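Local structure of McyG protein (Microcystis aeruginosa PCC 7806, 4R0M) at residues 153-156 against 157-161; 58-61 against 62-65. The protein forms part of the microcystin synthetase and binds phenylalanyl-adenylate in its adenylation domain, probably activating its substrate for transfer to the adjoining carrier domain. All coordinates share one frame; numbering follows the deposited sequence.

Contact 1: residues 153-156 against 157-161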
ATOM      1  N   ILE A 153       5.480   5.816 -24.626  1.00 35.60           N
ATOM      2  CA  ILE A 153       5.297   7.235 -24.933  1.00 36.11           C
ATOM      3  C   ILE A 153       5.256   8.081 -23.655  1.00 35.62           C
ATOM      4  O   ILE A 153       4.709   7.658 -22.634  1.00 35.50           O
ATOM      5  CB  ILE A 153       4.056   7.480 -25.835  1.00 36.79           C
ATOM      6  CG1 ILE A 153       4.048   8.918 -26.368  1.00 37.62           C
ATOM      7  CG2 ILE A 153       2.756   7.125 -25.112  1.00 36.56           C
ATOM      8  CD1 ILE A 153       3.174   9.131 -27.585  1.00 38.60           C
ATOM      9  N   SER A 154       5.855   9.266 -23.713  1.00 35.58           N
ATOM     10  CA  SER A 154       5.848  10.179 -22.574  1.00 35.96           C
ATOM     11  C   SER A 154       4.544  10.972 -22.515  1.00 35.98           C
ATOM     12  O   SER A 154       3.927  11.251 -23.549  1.00 35.45           O
ATOM     13  CB  SER A 154       7.047  11.128 -22.628  1.00 35.66           C
ATOM     14  OG  SER A 154       6.909  12.064 -23.681  1.00 36.55           O
ATOM     15  N   VAL A 155       4.135  11.328 -21.298  1.00 35.80           N
ATOM     16  CA  VAL A 155       2.958  12.165 -21.078  1.00 36.86           C
ATOM     17  C   VAL A 155       3.134  13.533 -21.752  1.00 38.28           C
ATOM     18  O   VAL A 155       2.189  14.069 -22.335  1.00 38.55           O
ATOM     19  CB  VAL A 155       2.649  12.325 -19.571  1.00 36.29           C
ATOM     20  CG1 VAL A 155       1.483  13.279 -19.346  1.00 36.01           C
ATOM     21  CG2 VAL A 155       2.344  10.973 -18.943  1.00 35.78           C
ATOM     22  N   ASN A 156       4.352  14.072 -21.689  1.00 39.49           N
ATOM     23  CA  ASN A 156       4.675  15.358 -22.309  1.00 41.16           C
ATOM     24  C   ASN A 156       4.599  15.375 -23.836  1.00 41.86           C
ATOM     25  O   ASN A 156       4.389  16.432 -24.432  1.00 43.12           O
ATOM     26  CB  ASN A 156       6.039  15.869 -21.830  1.00 41.65           C
ATOM     27  CG  ASN A 156       5.972  16.514 -20.455  1.00 42.76           C
ATOM     28  OD1 ASN A 156       6.871  16.337 -19.631  1.00 43.09           O
ATOM     29  ND2 ASN A 156       4.904  17.270 -20.201  1.00 42.53           N
ATOM     30  N   GLU A 157       4.772  14.215 -24.465  1.00 42.29           N
ATOM     31  CA  GLU A 157       4.561  14.103 -25.905  1.00 42.83           C
ATOM     32  C   GLU A 157       3.064  14.098 -26.227  1.00 42.38           C
ATOM     33  O   GLU A 157       2.642  14.651 -27.244  1.00 43.27           O
ATOM     34  CB  GLU A 157       5.239  12.857 -26.478  1.00 43.83           C
ATOM     35  CG  GLU A 157       5.457  12.928 -27.984  1.00 45.94           C
ATOM     36  CD  GLU A 157       5.721  11.575 -28.623  1.00 47.70           C
ATOM     37  OE1 GLU A 157       6.408  10.734 -28.005  1.00 48.86           O
ATOM     38  OE2 GLU A 157       5.243  11.355 -29.758  1.00 48.95           O
ATOM     39  N   LEU A 158       2.273  13.474 -25.354  1.00 41.59           N
ATOM     40  CA  LEU A 158       0.813  13.449 -25.491  1.00 41.07           C
ATOM     41  C   LEU A 158       0.206  14.824 -25.232  1.00 41.13           C
ATOM     42  O   LEU A 158      -0.852  15.150 -25.770  1.00 40.85           O
ATOM     43  CB  LEU A 158       0.186  12.422 -24.542  1.00 40.10           C
ATOM     44  CG  LEU A 158       0.542  10.939 -24.691  1.00 39.07           C
ATOM     45  CD1 LEU A 158       0.122  10.187 -23.443  1.00 38.30           C
ATOM     46  CD2 LEU A 158      -0.095  10.316 -25.923  1.00 38.78           C
ATOM     47  N   ARG A 159       0.883  15.618 -24.406  1.00 41.57           N
ATOM     48  CA  ARG A 159       0.480  16.993 -24.121  1.00 42.74           C
ATOM     49  C   ARG A 159       0.690  17.923 -25.323  1.00 45.45           C
ATOM     50  O   ARG A 159       0.123  19.015 -25.374  1.00 45.52           O
ATOM     51  CB  ARG A 159       1.240  17.537 -22.907  1.00 41.13           C
ATOM     52  CG  ARG A 159       0.736  17.030 -21.565  1.00 39.57           C
ATOM     53  CD  ARG A 159       1.288  17.867 -20.422  1.00 37.85           C
ATOM     54  NE  ARG A 159       0.690  17.506 -19.138  1.00 36.85           N
ATOM     55  CZ  ARG A 159       1.315  16.840 -18.169  1.00 35.89           C
ATOM     56  NH1 ARG A 159       2.575  16.453 -18.321  1.00 35.40           N
ATOM     57  NH2 ARG A 159       0.679  16.563 -17.040  1.00 35.07           N
ATOM     58  N   LYS A 160       1.436  17.459 -26.291  1.00 48.69           N
ATOM     59  CA  LYS A 160       1.715  18.210 -27.472  1.00 52.28           C
ATOM     60  C   LYS A 160       0.693  18.022 -28.542  1.00 55.07           C
ATOM     61  O   LYS A 160       0.733  18.686 -29.542  1.00 55.61           O
ATOM     62  CB  LYS A 160       3.032  17.762 -28.044  1.00 52.99           C
ATOM     63  CG  LYS A 160       4.230  18.142 -27.239  1.00 54.17           C
ATOM     64  CD  LYS A 160       5.451  17.806 -28.038  1.00 54.84           C
ATOM     65  CE  LYS A 160       6.693  17.803 -27.187  1.00 55.47           C
ATOM     66  NZ  LYS A 160       7.039  19.133 -26.636  1.00 57.02           N
ATOM     67  N   ALA A 161      -0.222  17.103 -28.335  1.00 58.86           N
ATOM     68  CA  ALA A 161      -1.142  16.735 -29.371  1.00 62.82           C
ATOM     69  C   ALA A 161      -2.010  17.899 -29.764  1.00 66.71           C
ATOM     70  O   ALA A 161      -2.462  18.699 -28.929  1.00 66.06           O
ATOM     71  CB  ALA A 161      -1.997  15.568 -28.954  1.00 61.53           C
TER
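The methyl CG1 of Val155 sits over one face of the Arg159 guanidinium, 3.5 Å above the plane and displaced from the centre of the group toward Arg159 NH1. Val155 CG1 gets there by standing anti to its own backbone N (chi1 176°), while the arginine runs extended from CG to NE. The Asn156 amide approaches the same guanidinium from its border, its plane turned 45° from that of the arginine group. On another side of the turn Glu157 and Ile153 cross at about a right angle: Glu157 OE1 lies 3.4 Å from Ile153 CG1, and Ile153 CD1 also meets Leu158 CD2 at 3.9 Å, aliphatic against aliphatic. Ser154 suits the N-cap: its short side chain brings OG to Glu157 N at 3.1 Å, accepting from an N-H that also makes a weak bond to Ser154 O. Arg159 N then donates to Val155 O (2.9 Å). The guanidinium finds its charge partners in Asp82 and Asp54. This short helix, 155-158, follows the outermost strand 152-154 of a four-stranded parallel sheet, with Val155 and Leu158 packing on Ile58 of helix 48-64 and Val155 also on Ala86 of helix 80-93.

Contact 2: residues 58-61 against 62-65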
ATOM      1  N   ILE A  58      -4.193  15.224 -22.856  1.00 32.49           N
ATOM      2  CA  ILE A  58      -3.527  13.919 -22.844  1.00 32.37           C
ATOM      3  C   ILE A  58      -4.418  12.860 -23.491  1.00 32.99           C
ATOM      4  O   ILE A  58      -3.940  12.043 -24.283  1.00 32.97           O
ATOM      5  CB  ILE A  58      -3.128  13.492 -21.410  1.00 31.81           C
ATOM      6  CG1 ILE A  58      -2.085  14.459 -20.841  1.00 31.11           C
ATOM      7  CG2 ILE A  58      -2.589  12.064 -21.395  1.00 31.24           C
ATOM      8  CD1 ILE A  58      -2.100  14.574 -19.333  1.00 30.44           C
ATOM      9  N   LEU A  59      -5.709  12.893 -23.154  1.00 33.30           N
ATOM     10  CA  LEU A  59      -6.695  11.986 -23.738  1.00 33.99           C
ATOM     11  C   LEU A  59      -6.731  12.072 -25.264  1.00 34.89           C
ATOM     12  O   LEU A  59      -6.798  11.047 -25.945  1.00 35.47           O
ATOM     13  CB  LEU A  59      -8.091  12.251 -23.159  1.00 33.35           C
ATOM     14  CG  LEU A  59      -9.278  11.442 -23.701  1.00 33.41           C
ATOM     15  CD1 LEU A  59      -9.025   9.938 -23.651  1.00 32.92           C
ATOM     16  CD2 LEU A  59     -10.544  11.804 -22.941  1.00 33.12           C
ATOM     17  N   ASN A  60      -6.688  13.295 -25.790  1.00 36.06           N
ATOM     18  CA  ASN A  60      -6.640  13.516 -27.232  1.00 37.46           C
ATOM     19  C   ASN A  60      -5.366  12.935 -27.844  1.00 37.35           C
ATOM     20  O   ASN A  60      -5.402  12.348 -28.927  1.00 37.26           O
ATOM     21  CB  ASN A  60      -6.766  15.006 -27.558  1.00 38.81           C
ATOM     22  CG  ASN A  60      -6.835  15.272 -29.050  1.00 40.17           C
ATOM     23  OD1 ASN A  60      -7.691  14.732 -29.754  1.00 41.01           O
ATOM     24  ND2 ASN A  60      -5.928  16.109 -29.541  1.00 41.26           N
ATOM     25  N   GLY A  61      -4.249  13.101 -27.137  1.00 37.52           N
ATOM     26  CA  GLY A  61      -2.983  12.481 -27.515  1.00 37.98           C
ATOM     27  C   GLY A  61      -3.087  10.969 -27.573  1.00 38.67           C
ATOM     28  O   GLY A  61      -2.564  10.342 -28.493  1.00 39.23           O
ATOM     29  N   LEU A  62      -3.769  10.387 -26.587  1.00 38.82           N
ATOM     30  CA  LEU A  62      -4.004   8.945 -26.554  1.00 40.40           C
ATOM     31  C   LEU A  62      -4.831   8.480 -27.754  1.00 41.83           C
ATOM     32  O   LEU A  62      -4.459   7.518 -28.431  1.00 42.02           O
ATOM     33  CB  LEU A  62      -4.675   8.525 -25.238  1.00 39.43           C
ATOM     34  CG  LEU A  62      -3.823   8.548 -23.963  1.00 39.40           C
ATOM     35  CD1 LEU A  62      -4.703   8.525 -22.723  1.00 38.54           C
ATOM     36  CD2 LEU A  62      -2.829   7.395 -23.938  1.00 39.20           C
ATOM     37  N   GLU A  63      -5.939   9.175 -28.012  1.00 43.56           N
ATOM     38  CA  GLU A  63      -6.807   8.891 -29.158  1.00 45.31           C
ATOM     39  C   GLU A  63      -6.058   8.964 -30.490  1.00 45.55           C
ATOM     40  O   GLU A  63      -6.251   8.115 -31.362  1.00 45.99           O
ATOM     41  CB  GLU A  63      -8.006   9.846 -29.181  1.00 46.51           C
ATOM     42  CG  GLU A  63      -9.094   9.533 -28.163  1.00 47.91           C
ATOM     43  CD  GLU A  63     -10.280  10.480 -28.262  1.00 49.17           C
ATOM     44  OE1 GLU A  63     -10.084  11.711 -28.153  1.00 49.30           O
ATOM     45  OE2 GLU A  63     -11.415   9.993 -28.443  1.00 50.19           O
ATOM     46  N   GLN A  64      -5.198   9.971 -30.634  1.00 46.32           N
ATOM     47  CA  GLN A  64      -4.412  10.163 -31.855  1.00 46.88           C
ATOM     48  C   GLN A  64      -3.378   9.061 -32.088  1.00 45.87           C
ATOM     49  O   GLN A  64      -2.955   8.835 -33.223  1.00 46.53           O
ATOM     50  CB  GLN A  64      -3.736  11.535 -31.858  1.00 48.86           C
ATOM     51  CG  GLN A  64      -4.651  12.677 -32.276  1.00 51.23           C
ATOM     52  CD  GLN A  64      -3.947  14.025 -32.304  1.00 53.57           C
ATOM     53  OE1 GLN A  64      -2.716  14.105 -32.335  1.00 55.33           O
ATOM     54  NE2 GLN A  64      -4.732  15.098 -32.297  1.00 54.75           N
ATOM     55  N   LYS A  65      -2.977   8.381 -31.015  1.00 44.77           N
ATOM     56  CA  LYS A  65      -2.058   7.247 -31.115  1.00 43.79           C
ATOM     57  C   LYS A  65      -2.797   5.931 -31.375  1.00 42.51           C
ATOM     58  O   LYS A  65      -2.173   4.876 -31.483  1.00 42.78           O
ATOM     59  CB  LYS A  65      -1.175   7.136 -29.864  1.00 44.40           C
ATOM     60  CG  LYS A  65      -0.239   8.316 -29.635  1.00 45.46           C
ATOM     61  CD  LYS A  65       0.925   8.344 -30.615  1.00 46.45           C
ATOM     62  CE  LYS A  65       1.515   9.743 -30.721  1.00 46.81           C
ATOM     63  NZ  LYS A  65       2.807   9.764 -31.462  1.00 47.15           N
TER
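The amides of Asn60 and Gln64 meet almost perpendicularly, their planes 81° apart, with the end of the Asn60 group above the plane of the Gln64 amide and displaced outward past its NE2. The Glu63 carboxylate stands about as steeply to the Asn60 amide, at 79°, but farther off. Asn60 CG is anti to its backbone N (chi1 -175°), which swings the amide forward along the helix toward the extended Gln64 chain. Gln64 NE2 donates to Pro162 O, in the loop that leaves helix 155-158, so a long amide suits this exposed position. Replacing Asn60 by an alanine would probably open a gap beside the Gln64 amide, still held by Pro162 O. These residues make the C-terminal end of alpha-helix 48-64, with successive i to i+4 bonds from Leu62 N to Ile58 O (2.8 Å), Glu63 N to Leu59 O (2.9 Å) and Gln64 N to Asn60 O (2.9 Å); the next, Lys65 N to Gly61 O, is weak at 3.2 Å. On the buried side, Ile58 CG2 and Leu62 CD1 touch loosely, 4.3 Å apart, and both branched side chains turn apolar surface to helix 80-93, Ile58 on Pro85 and Ala89, Leu62 on Cys90.

From the N terminus, contact 2 comes first, at the end of helix 48-64; the chain then builds strands 72-76, 96-99 and 128-130 of the parallel sheet with their intervening helices before contact 1 marks the passage from strand 152-154 into helix 155-158. The two lie in series, neither nested nor crossed, and each spans just a local turn, yet their centres are 8 Å apart. Gly61, having no side chain, lets Ala161 CB come within 3.5 Å of its CA and Leu158 CD2 reach its C. Ile153 CD1 packs on the aliphatic Lys65 CE, whose NZ makes a weak, long ion pair with Glu157 OE2, joining helix end to sheet edge.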